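Local coordinates for clavulanic acid biosynthesis oligopeptide binding protein 2 (Streptomyces clavuligerus, PDB 2WOL) that probably binds oligopeptides as an extracellular solute-binding protein and belongs to the biosynthetic pathway of the beta-lactamase inhibitor clavulanic acid, at residues 36-41 with 258-263; 42-45 with 50-53; 53-58 with 272-277; 218-221 with 225-228. All coordinates share one frame; numbering follows the deposited sequence.

The four contacts sit on and around one five-stranded mixed sheet. Contact 1 packs helix 257-265 on strand 34-39, next to the outermost strand 271-272, while contact 4 is the hairpin at the opposite edge; their centres lie about 16 Å apart. The chain continues from strand 34-39 through the loop folded by contact 2 into helix 54-63, whose first turn contact 3 sets against the segment following strand 271-272. Contacts 2 and 3 share Tyr53, with centres about 10 Å apart, and Ser40 of contact 1 bonds to Glu274 of contact 3. Contacts 1 and 3 interlock along the sequence, tying the N-terminal part to residues more than 200 positions later.

Contact 1 of 4, residues 36-41 with 258-263; sequences RLVSSA and DVLDAR
Val38 and Leu260 meet where helix 257-265 lies on strand 34-39, inside a beta-alpha-beta crossover: the chain leaves strand 248-253, passes through the helix and returns as strand 271-272, and strand 34-39 runs parallel between those two. The interface is small, 140 Å² for both sides together, and Leu260 carries the helix side of it.

The apolar contact is a methyl fork set against a branch point. Leu260 CG stands 3.7 Å from Val38 CG1 and 3.8 Å from Val38 CG2, so it approaches both valine methyls almost evenly. With CG turned opposite the backbone N (chi1 -170°), Leu260 reaches the strand and then splits: CD2 stays by Val38 CG1 at 3.7 Å, whereas CD1 continues past Val38 CG2. The two side chains run alongside each other in opposite senses.

Contact with the main chain falls to Leu260 CD1, which rests on the peptide link after Ser39, 3.6 Å from Ser40 N. No hydrogen bond joins the segments.

Polar groups at the strand end are instead satisfied away from the helix. Ser40 OG is hydrogen-bonded to Glu274. The CB of Ser39 points away from Leu260, and Ser39 OG donates to Ala41 O over 2.6 Å, in the carbonyl plane and onto a lone pair, with a C=O...OG angle of 131°.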
loop_
_atom_site.group_PDB
_atom_site.type_symbol
_atom_site.label_atom_id
_atom_site.label_comp_id
_atom_site.label_asym_id
_atom_site.label_seq_id
_atom_site.Cartn_x
_atom_site.Cartn_y
_atom_site.Cartn_z
ATOM N N ARG A 36 22.765 -3.258 -7.871
ATOM C CA ARG A 36 22.845 -4.184 -6.751
ATOM C C ARG A 36 21.842 -3.802 -5.675
ATOM O O ARG A 36 22.003 -2.795 -4.979
ATOM C CB ARG A 36 24.268 -4.220 -6.190
ATOM C CG ARG A 36 25.300 -4.792 -7.159
ATOM C CD ARG A 36 26.729 -4.574 -6.670
ATOM N NE ARG A 36 26.942 -5.098 -5.319
ATOM C CZ ARG A 36 27.259 -6.360 -5.026
ATOM N NH1 ARG A 36 27.414 -7.266 -5.987
ATOM N NH2 ARG A 36 27.423 -6.718 -3.760
ATOM N N LEU A 37 20.788 -4.606 -5.572
ATOM C CA LEU A 37 19.712 -4.371 -4.615
ATOM C C LEU A 37 19.822 -5.339 -3.450
ATOM O O LEU A 37 20.449 -6.394 -3.561
ATOM C CB LEU A 37 18.343 -4.519 -5.294
ATOM C CG LEU A 37 18.049 -3.602 -6.487
ATOM C CD1 LEU A 37 16.684 -3.904 -7.062
ATOM C CD2 LEU A 37 18.150 -2.134 -6.087
ATOM N N VAL A 38 19.209 -4.974 -2.329
ATOM C CA VAL A 38 19.218 -5.840 -1.160
ATOM C C VAL A 38 17.853 -5.816 -0.460
ATOM O O VAL A 38 17.124 -4.825 -0.522
ATOM C CB VAL A 38 20.399 -5.483 -0.205
ATOM C CG1 VAL A 38 20.239 -4.083 0.391
ATOM C CG2 VAL A 38 20.583 -6.550 0.872
ATOM N N SER A 39 17.508 -6.936 0.170
ATOM C CA SER A 39 16.267 -7.077 0.924
ATOM C C SER A 39 16.532 -8.016 2.092
ATOM O O SER A 39 17.384 -8.911 1.999
ATOM C CB SER A 39 15.159 -7.651 0.030
ATOM O OG SER A 39 13.972 -7.907 0.766
ATOM N N SER A 40 15.802 -7.810 3.185
ATOM C CA SER A 40 15.888 -8.709 4.331
ATOM C C SER A 40 14.976 -9.918 4.156
ATOM O O SER A 40 15.103 -10.900 4.887
ATOM C CB SER A 40 15.556 -7.971 5.632
ATOM O OG SER A 40 14.163 -7.769 5.786
ATOM N N ALA A 41 14.063 -9.834 3.191
ATOM C CA ALA A 41 13.064 -10.871 2.954
ATOM C C ALA A 41 13.019 -11.264 1.485
ATOM O O ALA A 41 13.306 -10.454 0.606
ATOM C CB ALA A 41 11.702 -10.397 3.412
ATOM N N ASP A 258 19.901 -4.977 10.360
ATOM C CA ASP A 258 21.027 -4.110 10.715
ATOM C C ASP A 258 22.264 -4.405 9.884
ATOM O O ASP A 258 23.002 -3.486 9.528
ATOM C CB ASP A 258 21.333 -4.178 12.211
ATOM C CG ASP A 258 20.202 -3.625 13.052
ATOM O OD1 ASP A 258 19.856 -2.434 12.890
ATOM O OD2 ASP A 258 19.648 -4.384 13.870
ATOM N N VAL A 259 22.480 -5.685 9.583
ATOM C CA VAL A 259 23.503 -6.117 8.629
ATOM C C VAL A 259 23.271 -5.425 7.282
ATOM O O VAL A 259 24.202 -4.876 6.683
ATOM C CB VAL A 259 23.492 -7.661 8.471
ATOM C CG1 VAL A 259 24.282 -8.120 7.255
ATOM C CG2 VAL A 259 24.035 -8.323 9.726
ATOM N N LEU A 260 22.022 -5.448 6.819
ATOM C CA LEU A 260 21.641 -4.787 5.574
ATOM C C LEU A 260 22.030 -3.306 5.561
ATOM O O LEU A 260 22.696 -2.850 4.632
ATOM C CB LEU A 260 20.136 -4.950 5.344
ATOM C CG LEU A 260 19.567 -4.528 3.985
ATOM C CD1 LEU A 260 18.234 -5.222 3.745
ATOM C CD2 LEU A 260 19.400 -3.013 3.854
ATOM N N ASP A 261 21.617 -2.565 6.589
ATOM C CA ASP A 261 21.914 -1.135 6.673
ATOM C C ASP A 261 23.415 -0.865 6.638
ATOM O O ASP A 261 23.868 0.058 5.956
ATOM C CB ASP A 261 21.362 -0.537 7.966
ATOM C CG ASP A 261 19.855 -0.380 7.960
ATOM O OD1 ASP A 261 19.223 -0.482 6.884
ATOM O OD2 ASP A 261 19.302 -0.136 9.053
ATOM N N ALA A 262 24.179 -1.651 7.394
ATOM C CA ALA A 262 25.628 -1.456 7.472
ATOM C C ALA A 262 26.290 -1.653 6.114
ATOM O O ALA A 262 27.134 -0.862 5.709
ATOM C CB ALA A 262 26.247 -2.382 8.510
ATOM N N ARG A 263 25.887 -2.705 5.408
ATOM C CA ARG A 263 26.489 -3.033 4.125
ATOM C C ARG A 263 26.027 -2.081 3.017
ATOM O O ARG A 263 26.791 -1.770 2.103
ATOM C CB ARG A 263 26.225 -4.500 3.785
ATOM C CG ARG A 263 26.962 -5.435 4.744
ATOM C CD ARG A 263 26.461 -6.862 4.714
ATOM N NE ARG A 263 26.898 -7.608 3.540
ATOM C CZ ARG A 263 26.668 -8.905 3.350
ATOM N NH1 ARG A 263 26.022 -9.623 4.268
ATOM N NH2 ARG A 263 27.098 -9.491 2.248
#

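Contact 2 of 4, residues 42-45 with 50-53; sequences DVDS and RTYY
In the loop between strand 34-39 and helix 54-63, Asp44 reaches across to the three residues Thr51, Tyr52 and Tyr53 that lead into the helix. Both carboxylate oxygens are engaged through their syn lone pairs: Thr51 OG1 donates to Asp44 OD1 at 2.7 Å, and Tyr52 N donates to Asp44 OD2 at 2.8 Å with a nearly straight N-H...O angle of 171°. These two bonds fix the rotation of the carboxylate. It thereby lies flat on the Tyr53 ring, the two planes parallel (0° apart) and Asp44 CG 3.6 Å above the ring centre. Asp44 CB adds a CH-pi contact over the same ring, 3.7 Å from its centroid. The first torsion of Asp44 (chi1 54°) places CG between the backbone N and carbonyl carbon, which brings the carboxylate over the ring and within reach of Thr51 OG1 and Tyr52 N.

The contact lies at the start of the helix, with Tyr53 at the N-cap position. Two residues earlier, Thr51 OG1 takes a weak bond from Tyr53 N at 3.3 Å, as in an ST turn. Tyr52 projects the other way, its OH hydrogen-bonded to Asp456.

Around the edge of the Tyr53 ring, near its plane, comes Asp42 O. A water joins the two residues, donating to Asp42 O at 2.7 Å and lying 2.8 Å from Tyr53 OH. Between Ser45 and Arg50 the contact is van der Waals: Ser45 OG touches Arg50 CB at 3.6 Å, while accepting a hydrogen bond from Asp47 N.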
loop_
_atom_site.group_PDB
_atom_site.type_symbol
_atom_site.label_atom_id
_atom_site.label_comp_id
_atom_site.label_asym_id
_atom_site.label_seq_id
_atom_site.Cartn_x
_atom_site.Cartn_y
_atom_site.Cartn_z
ATOM N N ASP A 42 12.660 -12.518 1.227
ATOM C CA ASP A 42 12.431 -12.999 -0.130
ATOM C C ASP A 42 11.113 -12.421 -0.646
ATOM O O ASP A 42 10.262 -11.988 0.136
ATOM C CB ASP A 42 12.367 -14.535 -0.117
ATOM C CG ASP A 42 12.705 -15.168 -1.466
ATOM O OD1 ASP A 42 12.817 -14.458 -2.484
ATOM O OD2 ASP A 42 12.855 -16.409 -1.497
ATOM N N VAL A 43 10.952 -12.406 -1.964
ATOM C CA VAL A 43 9.660 -12.086 -2.562
ATOM C C VAL A 43 8.602 -13.060 -2.042
ATOM O O VAL A 43 8.912 -14.216 -1.732
ATOM C CB VAL A 43 9.710 -12.145 -4.114
ATOM C CG1 VAL A 43 10.735 -11.157 -4.652
ATOM C CG2 VAL A 43 10.014 -13.564 -4.615
ATOM N N ASP A 44 7.362 -12.593 -1.929
ATOM C CA ASP A 44 6.264 -13.499 -1.598
ATOM C C ASP A 44 5.883 -14.375 -2.797
ATOM O O ASP A 44 5.504 -15.536 -2.630
ATOM C CB ASP A 44 5.049 -12.753 -1.009
ATOM C CG ASP A 44 4.544 -11.609 -1.894
ATOM O OD1 ASP A 44 5.243 -11.197 -2.841
ATOM O OD2 ASP A 44 3.431 -11.112 -1.613
ATOM N N SER A 45 6.014 -13.820 -4.000
ATOM C CA SER A 45 5.748 -14.549 -5.239
ATOM C C SER A 45 6.366 -13.836 -6.436
ATOM O O SER A 45 6.503 -12.606 -6.432
ATOM C CB SER A 45 4.237 -14.697 -5.453
ATOM O OG SER A 45 3.963 -15.456 -6.619
ATOM N N ARG A 50 0.035 -12.883 -7.614
ATOM C CA ARG A 50 0.030 -13.501 -6.288
ATOM C C ARG A 50 0.885 -12.775 -5.257
ATOM O O ARG A 50 1.150 -13.308 -4.172
ATOM C CB ARG A 50 0.452 -14.963 -6.389
ATOM C CG ARG A 50 -0.454 -15.798 -7.286
ATOM C CD ARG A 50 -0.021 -17.250 -7.302
ATOM N NE ARG A 50 -0.230 -17.895 -6.007
ATOM C CZ ARG A 50 0.133 -19.142 -5.719
ATOM N NH1 ARG A 50 0.733 -19.897 -6.634
ATOM N NH2 ARG A 50 -0.100 -19.633 -4.509
ATOM N N THR A 51 1.305 -11.560 -5.596
ATOM C CA THR A 51 2.086 -10.744 -4.674
ATOM C C THR A 51 1.263 -9.642 -4.004
ATOM O O THR A 51 0.443 -8.971 -4.648
ATOM C CB THR A 51 3.345 -10.142 -5.338
ATOM O OG1 THR A 51 4.021 -9.323 -4.377
ATOM C CG2 THR A 51 2.982 -9.290 -6.568
ATOM N N TYR A 52 1.497 -9.474 -2.704
ATOM C CA TYR A 52 0.869 -8.416 -1.920
ATOM C C TYR A 52 1.918 -7.617 -1.141
ATOM O O TYR A 52 1.592 -6.980 -0.133
ATOM C CB TYR A 52 -0.184 -8.986 -0.954
ATOM C CG TYR A 52 -1.520 -8.274 -1.026
ATOM C CD1 TYR A 52 -2.697 -8.989 -1.246
ATOM C CD2 TYR A 52 -1.604 -6.886 -0.905
ATOM C CE1 TYR A 52 -3.929 -8.341 -1.327
ATOM C CE2 TYR A 52 -2.831 -6.225 -0.990
ATOM C CZ TYR A 52 -3.987 -6.961 -1.204
ATOM O OH TYR A 52 -5.204 -6.325 -1.291
ATOM N N TYR A 53 3.173 -7.673 -1.596
ATOM C CA TYR A 53 4.242 -6.854 -1.026
ATOM C C TYR A 53 4.399 -5.593 -1.857
ATOM O O TYR A 53 4.570 -5.672 -3.081
ATOM C CB TYR A 53 5.588 -7.586 -1.037
ATOM C CG TYR A 53 5.794 -8.695 -0.020
ATOM C CD1 TYR A 53 4.850 -8.972 0.972
ATOM C CD2 TYR A 53 6.963 -9.456 -0.050
ATOM C CE1 TYR A 53 5.070 -9.998 1.901
ATOM C CE2 TYR A 53 7.193 -10.470 0.869
ATOM C CZ TYR A 53 6.245 -10.736 1.837
ATOM O OH TYR A 53 6.489 -11.747 2.738
HETATM O O HOH W 1 8.923 -13.067 2.266
#

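Contact 3 of 4, residues 53-58 with 272-277; sequences YVWVWL and NLEGRG
Trp55, in the first turn of helix 54-63, packs its side chain against Leu273 and Glu274 in the segment that follows strand 271-272. Its CB already touches that backbone, 3.4 Å from Leu273 O and 3.5 Å from Glu274 O. A chi1 of 66° then places CG between the backbone N and carbonyl carbon and lays one indole face along the segment, Glu274 CA standing 3.6 Å above the plane toward the rim. Tyr53 CB and Val56 CG2 lie over the opposite face, so the indole is sandwiched.

Farther out the ring divides its partners. On the benzene side, Trp55 CE3 meets Leu273 CD2 at 3.6 Å, with CZ3 close to the same methyl. On the pyrrole side, Glu274 CG makes a CH-pi contact over the face, 3.8 Å from the five-membered ring centroid and 20° off its normal. At the polar corner, Trp55 NE1 donates to a water at 2.8 Å, and this water donates in turn to Glu274 OE2 at 2.7 Å.

The glutamate is also fixed on its own segment: Arg276 NH2 forms a salt bridge with Glu274 OE2 at 2.6 Å, OE1 being held by Ser40. An Asx motif, Gly275 N donating to Asn272 OD1, spans the same segment. With arginine, hydroxyl and water all directed at it, the buried carboxylate is probably ionised, and its methylene, not its charge, lies on the indole.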
loop_
_atom_site.group_PDB
_atom_site.type_symbol
_atom_site.label_atom_id
_atom_site.label_comp_id
_atom_site.label_asym_id
_atom_site.label_seq_id
_atom_site.Cartn_x
_atom_site.Cartn_y
_atom_site.Cartn_z
ATOM N N TYR A 53 3.173 -7.673 -1.596
ATOM C CA TYR A 53 4.242 -6.854 -1.026
ATOM C C TYR A 53 4.399 -5.593 -1.857
ATOM O O TYR A 53 4.570 -5.672 -3.081
ATOM C CB TYR A 53 5.588 -7.586 -1.037
ATOM C CG TYR A 53 5.794 -8.695 -0.020
ATOM C CD1 TYR A 53 4.850 -8.972 0.972
ATOM C CD2 TYR A 53 6.963 -9.456 -0.050
ATOM C CE1 TYR A 53 5.070 -9.998 1.901
ATOM C CE2 TYR A 53 7.193 -10.470 0.869
ATOM C CZ TYR A 53 6.245 -10.736 1.837
ATOM O OH TYR A 53 6.489 -11.747 2.738
ATOM N N VAL A 54 4.368 -4.436 -1.201
ATOM C CA VAL A 54 4.537 -3.156 -1.894
ATOM C C VAL A 54 5.839 -3.133 -2.695
ATOM O O VAL A 54 5.853 -2.685 -3.843
ATOM C CB VAL A 54 4.464 -1.943 -0.929
ATOM C CG1 VAL A 54 4.665 -0.638 -1.692
ATOM C CG2 VAL A 54 3.129 -1.919 -0.200
ATOM N N TRP A 55 6.916 -3.647 -2.103
ATOM C CA TRP A 55 8.218 -3.634 -2.762
ATOM C C TRP A 55 8.312 -4.604 -3.942
ATOM O O TRP A 55 9.139 -4.419 -4.836
ATOM C CB TRP A 55 9.362 -3.829 -1.761
ATOM C CG TRP A 55 9.424 -5.163 -1.066
ATOM C CD1 TRP A 55 8.852 -5.493 0.132
ATOM C CD2 TRP A 55 10.149 -6.322 -1.499
ATOM N NE1 TRP A 55 9.156 -6.794 0.459
ATOM C CE2 TRP A 55 9.956 -7.325 -0.521
ATOM C CE3 TRP A 55 10.941 -6.612 -2.620
ATOM C CZ2 TRP A 55 10.528 -8.598 -0.630
ATOM C CZ3 TRP A 55 11.510 -7.884 -2.729
ATOM C CH2 TRP A 55 11.299 -8.857 -1.738
ATOM N N VAL A 56 7.473 -5.635 -3.942
ATOM C CA VAL A 56 7.403 -6.529 -5.095
ATOM C C VAL A 56 6.547 -5.890 -6.198
ATOM O O VAL A 56 6.854 -6.041 -7.381
ATOM C CB VAL A 56 6.916 -7.946 -4.722
ATOM C CG1 VAL A 56 6.868 -8.841 -5.961
ATOM C CG2 VAL A 56 7.837 -8.564 -3.671
ATOM N N TRP A 57 5.499 -5.152 -5.823
ATOM C CA TRP A 57 4.770 -4.346 -6.811
ATOM C C TRP A 57 5.735 -3.374 -7.489
ATOM O O TRP A 57 5.687 -3.169 -8.701
ATOM C CB TRP A 57 3.620 -3.566 -6.173
ATOM C CG TRP A 57 2.567 -4.418 -5.534
ATOM C CD1 TRP A 57 2.333 -5.747 -5.758
ATOM C CD2 TRP A 57 1.596 -3.997 -4.560
ATOM N NE1 TRP A 57 1.278 -6.178 -4.990
ATOM C CE2 TRP A 57 0.807 -5.127 -4.245
ATOM C CE3 TRP A 57 1.318 -2.776 -3.923
ATOM C CZ2 TRP A 57 -0.243 -5.076 -3.318
ATOM C CZ3 TRP A 57 0.264 -2.722 -3.000
ATOM C CH2 TRP A 57 -0.498 -3.871 -2.706
ATOM N N LEU A 58 6.619 -2.789 -6.685
ATOM C CA LEU A 58 7.643 -1.879 -7.173
ATOM C C LEU A 58 8.607 -2.592 -8.130
ATOM O O LEU A 58 8.931 -2.072 -9.199
ATOM C CB LEU A 58 8.393 -1.300 -5.971
ATOM C CG LEU A 58 9.426 -0.196 -6.165
ATOM C CD1 LEU A 58 8.734 1.116 -6.534
ATOM C CD2 LEU A 58 10.218 -0.059 -4.879
ATOM N N ASN A 272 18.395 -0.400 -0.928
ATOM C CA ASN A 272 17.519 -1.361 -0.262
ATOM C C ASN A 272 16.182 -1.427 -1.008
ATOM O O ASN A 272 15.382 -0.492 -0.946
ATOM C CB ASN A 272 17.322 -0.945 1.200
ATOM C CG ASN A 272 16.323 -1.818 1.940
ATOM O OD1 ASN A 272 15.655 -2.665 1.351
ATOM N ND2 ASN A 272 16.220 -1.607 3.244
ATOM N N LEU A 273 15.949 -2.536 -1.709
ATOM C CA LEU A 273 14.716 -2.732 -2.474
ATOM C C LEU A 273 13.491 -2.883 -1.578
ATOM O O LEU A 273 12.429 -2.332 -1.869
ATOM C CB LEU A 273 14.835 -3.957 -3.392
ATOM C CG LEU A 273 13.542 -4.468 -4.044
ATOM C CD1 LEU A 273 12.942 -3.441 -4.995
ATOM C CD2 LEU A 273 13.782 -5.791 -4.758
ATOM N N GLU A 274 13.648 -3.637 -0.495
ATOM C CA GLU A 274 12.539 -3.908 0.417
ATOM C C GLU A 274 11.960 -2.604 0.961
ATOM O O GLU A 274 10.744 -2.468 1.123
ATOM C CB GLU A 274 12.998 -4.815 1.555
ATOM C CG GLU A 274 11.861 -5.361 2.383
ATOM C CD GLU A 274 12.335 -6.104 3.604
ATOM O OE1 GLU A 274 13.521 -5.959 3.982
ATOM O OE2 GLU A 274 11.507 -6.829 4.184
ATOM N N GLY A 275 12.846 -1.651 1.243
ATOM C CA GLY A 275 12.454 -0.282 1.536
ATOM C C GLY A 275 11.758 -0.027 2.856
ATOM O O GLY A 275 10.969 0.911 2.960
ATOM N N ARG A 276 12.046 -0.840 3.871
ATOM C CA ARG A 276 11.458 -0.614 5.195
ATOM C C ARG A 276 12.159 0.516 5.954
ATOM O O ARG A 276 11.810 0.813 7.096
ATOM C CB ARG A 276 11.484 -1.889 6.039
ATOM C CG ARG A 276 10.552 -3.001 5.596
ATOM C CD ARG A 276 10.400 -3.977 6.753
ATOM N NE ARG A 276 10.446 -5.380 6.348
ATOM C CZ ARG A 276 10.993 -6.353 7.075
ATOM N NH1 ARG A 276 11.568 -6.082 8.243
ATOM N NH2 ARG A 276 10.981 -7.604 6.624
ATOM N N GLY A 277 13.146 1.136 5.312
ATOM C CA GLY A 277 13.873 2.254 5.898
ATOM C C GLY A 277 15.071 1.807 6.706
ATOM O O GLY A 277 15.283 0.609 6.912
HETATM O O HOH W 2 9.057 -7.568 3.182
#

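Contact 4 of 4, residues 218-221 with 225-228; sequences ARHE and LLHL
Arg219 faces His227 and Glu221 faces Leu225 in an antiparallel beta hairpin at the edge of the five-stranded sheet, strand 215-221 being outermost. The short strand axes approach to 4.7 Å and their directions differ by 170°. Glu221 and Leu225 form a hydrogen-bonded pair, with Glu221 N reaching Leu225 O at 2.9 Å and Leu225 N returning a bond to Glu221 O. His220 and Leu226 are the non-hydrogen-bonded pair between the two hydrogen-bonded ones.

The regular pairing breaks at Ala218, where a classic beta bulge sets two residues against one. His227 O accepts from both Ala218 N at 2.8 Å and Arg219 N at 3.3 Å, the donors approaching from the same face of its carbonyl plane. In return His227 N donates to Arg219 O at 2.8 Å, nearly along the C=O axis.

On the face bearing Arg219, Glu221, Leu225 and His227, Leu225 is folded in (chi1 61°) so that its methyls lie among the polar side chains of Arg219, Glu221 and His227. Leu225 CD1 sits 3.8 Å above the plane of the His227 ring, toward its rim, and also over a guanidinium face of Arg219; Leu225 CD2 is 4.0 Å from Arg219 NH1. The extended arginine turns its guanidinium edge to Glu221 OE1 in a long, weak salt bridge, and His227 ND1 is hydrogen-bonded to Arg248.

On the other face, Leu226 CD1 packs against His220 CB at 3.7 Å, and His220 ND1 donates a weak, bent bond (139°) to Leu225 O. This side turns toward helix 54-63, whose Leu59 touches Leu226.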
loop_
_atom_site.group_PDB
_atom_site.type_symbol
_atom_site.label_atom_id
_atom_site.label_comp_id
_atom_site.label_asym_id
_atom_site.label_seq_id
_atom_site.Cartn_x
_atom_site.Cartn_y
_atom_site.Cartn_z
ATOM N N ALA A 218 16.216 -14.069 -14.506
ATOM C CA ALA A 218 17.313 -14.922 -14.963
ATOM C C ALA A 218 17.515 -16.087 -14.002
ATOM O O ALA A 218 17.764 -17.223 -14.424
ATOM C CB ALA A 218 18.597 -14.118 -15.102
ATOM N N ARG A 219 17.405 -15.799 -12.707
ATOM C CA ARG A 219 17.541 -16.815 -11.676
ATOM C C ARG A 219 16.918 -16.341 -10.373
ATOM O O ARG A 219 17.086 -15.191 -9.982
ATOM C CB ARG A 219 19.014 -17.168 -11.452
ATOM C CG ARG A 219 19.230 -18.399 -10.593
ATOM C CD ARG A 219 20.700 -18.600 -10.301
ATOM N NE ARG A 219 20.887 -19.417 -9.107
ATOM C CZ ARG A 219 21.994 -19.435 -8.372
ATOM N NH1 ARG A 219 23.032 -18.672 -8.699
ATOM N NH2 ARG A 219 22.058 -20.212 -7.299
ATOM N N HIS A 220 16.187 -17.239 -9.719
ATOM C CA HIS A 220 15.698 -17.008 -8.371
ATOM C C HIS A 220 16.138 -18.182 -7.510
ATOM O O HIS A 220 15.796 -19.333 -7.798
ATOM C CB HIS A 220 14.172 -16.868 -8.356
ATOM C CG HIS A 220 13.582 -16.755 -6.983
ATOM N ND1 HIS A 220 14.039 -15.858 -6.041
ATOM C CD2 HIS A 220 12.556 -17.420 -6.401
ATOM C CE1 HIS A 220 13.325 -15.980 -4.936
ATOM N NE2 HIS A 220 12.419 -16.921 -5.128
ATOM N N GLU A 221 16.924 -17.890 -6.480
ATOM C CA GLU A 221 17.289 -18.889 -5.489
ATOM C C GLU A 221 16.627 -18.482 -4.180
ATOM O O GLU A 221 17.020 -17.480 -3.583
ATOM C CB GLU A 221 18.812 -18.985 -5.335
ATOM C CG GLU A 221 19.286 -20.170 -4.490
ATOM C CD GLU A 221 18.854 -21.513 -5.064
ATOM O OE1 GLU A 221 19.100 -21.760 -6.266
ATOM O OE2 GLU A 221 18.271 -22.324 -4.311
ATOM N N LEU A 225 18.913 -15.133 -3.574
ATOM C CA LEU A 225 19.114 -14.136 -4.619
ATOM C C LEU A 225 18.015 -14.130 -5.673
ATOM O O LEU A 225 17.280 -15.109 -5.844
ATOM C CB LEU A 225 20.494 -14.308 -5.281
ATOM C CG LEU A 225 20.836 -15.616 -6.008
ATOM C CD1 LEU A 225 20.270 -15.646 -7.426
ATOM C CD2 LEU A 225 22.351 -15.814 -6.045
ATOM N N LEU A 226 17.923 -13.007 -6.378
ATOM C CA LEU A 226 17.076 -12.878 -7.551
ATOM C C LEU A 226 17.829 -12.021 -8.550
ATOM O O LEU A 226 18.166 -10.869 -8.261
ATOM C CB LEU A 226 15.731 -12.235 -7.189
ATOM C CG LEU A 226 14.772 -11.913 -8.340
ATOM C CD1 LEU A 226 14.277 -13.188 -9.027
ATOM C CD2 LEU A 226 13.605 -11.090 -7.828
ATOM N N HIS A 227 18.116 -12.598 -9.712
ATOM C CA HIS A 227 18.833 -11.895 -10.768
ATOM C C HIS A 227 17.910 -11.656 -11.948
ATOM O O HIS A 227 17.197 -12.570 -12.387
ATOM C CB HIS A 227 20.070 -12.689 -11.200
ATOM C CG HIS A 227 21.175 -12.688 -10.188
ATOM N ND1 HIS A 227 22.435 -13.172 -10.463
ATOM C CD2 HIS A 227 21.216 -12.244 -8.908
ATOM C CE1 HIS A 227 23.199 -13.045 -9.393
ATOM N NE2 HIS A 227 22.484 -12.482 -8.435
ATOM N N LEU A 228 17.922 -10.420 -12.437
ATOM C CA LEU A 228 17.141 -10.014 -13.593
ATOM C C LEU A 228 18.066 -9.622 -14.731
ATOM O O LEU A 228 19.062 -8.924 -14.527
ATOM C CB LEU A 228 16.230 -8.830 -13.250
ATOM C CG LEU A 228 15.309 -8.899 -12.026
ATOM C CD1 LEU A 228 14.390 -7.684 -12.033
ATOM C CD2 LEU A 228 14.490 -10.190 -11.973
#